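Local atomic coordinates of anthranilate-CoA ligase (Stigmatella aurantiaca, PDB entry 4WV3), a protein that is a CoA ligase of the ANL superfamily of AMP-binding enzymes, built from a large N-terminal and a smaller C-terminal domain. Residues L204-D210 and R288-S292. Residues are numbered along the deposited sequence; the frame is centred on the assembly and turned at random.
Sequences LGLRESD and RLCVS
In the large AMP-binding domain of this ANL-family enzyme, the turn that leads from helix 191-204 into strand 211-214 is clasped by Arg288, just ahead of strand 289-292 of the same mixed sheet, with strand 262-265 lying between the two strands. Arg288 grips Asp210 side-on: NE bonds OD1 at 2.6 Å and NH2 bonds OD2 at 2.6 Å, both through syn lone pairs, with carboxylate and guanidinium nearly coplanar (3°). The chain, extended from CG to NE, carries the flat guanidinium to the carboxylate, and arginine suits the place because NE and NH2 offer two N-H groups on one edge, one for each oxygen. Asp210 is itself held in place: OD2 also accepts the backbone N of Arg207 at 3.0 Å on its anti side, bracing the type I turn 207-210, while OD1 takes a further bond from Thr261. Arg288 NH2 also gives a bent hydrogen bond to Gly205 O (3.1 Å) from above the carbonyl plane, where the helix has ended at positive phi, a conformation suited to glycine. The Arg207 guanidinium lies flat over one face of Arg288, planes 16° apart; Asp210 probably offsets part of the like charge. Farther along the strand the contact turns apolar, as Leu204 CD1, carried out by a CG anti to the backbone N (chi1 -178°), packs on Val291 CG2 at 3.8 Å and, more loosely, on Leu289. A water bridges the two segments, donating to Leu204 O at 2.7 Å and accepting from Arg288 NH1.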
# COMPACT_ATOMS: atom_id res chain seq x y z
N LEU A 204 5.45 -0.79 15.48
CA LEU A 204 6.36 0.21 14.92
C LEU A 204 6.90 1.12 16.01
O LEU A 204 8.07 1.50 15.99
CB LEU A 204 5.65 1.03 13.84
CG LEU A 204 6.54 2.07 13.15
CD1 LEU A 204 7.71 1.40 12.45
CD2 LEU A 204 5.73 2.90 12.17
N GLY A 205 6.04 1.47 16.96
CA GLY A 205 6.44 2.32 18.07
C GLY A 205 6.34 3.80 17.75
O GLY A 205 7.18 4.59 18.19
N LEU A 206 5.33 4.18 16.98
CA LEU A 206 5.10 5.58 16.65
C LEU A 206 4.80 6.40 17.90
O LEU A 206 4.05 5.97 18.78
CB LEU A 206 3.94 5.72 15.66
CG LEU A 206 4.30 5.68 14.18
CD1 LEU A 206 3.07 5.96 13.33
CD2 LEU A 206 5.41 6.66 13.87
N ARG A 207 5.40 7.58 17.98
CA ARG A 207 5.20 8.48 19.11
C ARG A 207 4.96 9.91 18.64
O ARG A 207 5.07 10.21 17.46
CB ARG A 207 6.39 8.40 20.07
CG ARG A 207 7.75 8.55 19.40
CD ARG A 207 8.81 7.76 20.14
NE ARG A 207 10.14 7.94 19.55
CZ ARG A 207 11.19 7.18 19.85
NH1 ARG A 207 11.08 6.19 20.72
NH2 ARG A 207 12.36 7.42 19.27
N GLU A 208 4.62 10.78 19.59
CA GLU A 208 4.25 12.16 19.28
C GLU A 208 5.39 12.97 18.65
O GLU A 208 5.16 13.88 17.85
CB GLU A 208 3.73 12.86 20.54
CG GLU A 208 3.24 14.29 20.34
CD GLU A 208 4.32 15.31 20.63
OE1 GLU A 208 5.33 14.95 21.26
OE2 GLU A 208 4.15 16.48 20.21
N SER A 209 6.63 12.62 19.00
CA SER A 209 7.80 13.33 18.49
C SER A 209 8.17 12.91 17.07
O SER A 209 9.02 13.53 16.44
CB SER A 209 8.99 13.13 19.42
OG SER A 209 9.30 11.76 19.56
N ASP A 210 7.52 11.86 16.57
CA ASP A 210 7.82 11.34 15.24
C ASP A 210 7.24 12.19 14.12
O ASP A 210 6.37 13.03 14.33
CB ASP A 210 7.31 9.90 15.10
CG ASP A 210 8.27 8.88 15.67
OD1 ASP A 210 9.50 9.08 15.55
OD2 ASP A 210 7.80 7.87 16.25
N ARG A 288 14.91 7.59 11.79
CA ARG A 288 15.27 6.68 12.86
C ARG A 288 14.80 5.27 12.52
O ARG A 288 15.35 4.28 13.01
CB ARG A 288 14.69 7.13 14.21
CG ARG A 288 13.19 6.94 14.35
CD ARG A 288 12.70 7.41 15.72
NE ARG A 288 11.28 7.16 15.93
CZ ARG A 288 10.78 6.09 16.53
NH1 ARG A 288 11.60 5.14 16.98
NH2 ARG A 288 9.47 5.95 16.67
N LEU A 289 13.79 5.19 11.67
CA LEU A 289 13.25 3.91 11.22
C LEU A 289 12.69 4.01 9.80
O LEU A 289 12.21 5.07 9.39
CB LEU A 289 12.15 3.43 12.16
CG LEU A 289 12.57 2.68 13.42
CD1 LEU A 289 11.35 2.28 14.24
CD2 LEU A 289 13.40 1.46 13.06
N CYS A 290 12.77 2.91 9.07
CA CYS A 290 12.16 2.83 7.75
C CYS A 290 11.23 1.62 7.69
O CYS A 290 11.43 0.64 8.39
CB CYS A 290 13.24 2.72 6.66
SG CYS A 290 14.20 4.24 6.42
N VAL A 291 10.20 1.72 6.85
CA VAL A 291 9.22 0.65 6.72
C VAL A 291 9.08 0.23 5.26
O VAL A 291 9.03 1.08 4.37
CB VAL A 291 7.84 1.08 7.27
CG1 VAL A 291 6.84 -0.06 7.17
CG2 VAL A 291 7.97 1.56 8.71
N SER A 292 9.02 -1.08 5.02
CA SER A 292 8.84 -1.61 3.68
C SER A 292 7.66 -2.57 3.62
O SER A 292 7.44 -3.35 4.55
CB SER A 292 10.11 -2.33 3.21
OG SER A 292 9.93 -2.88 1.92
O HOH W 1 10.00 2.41 17.64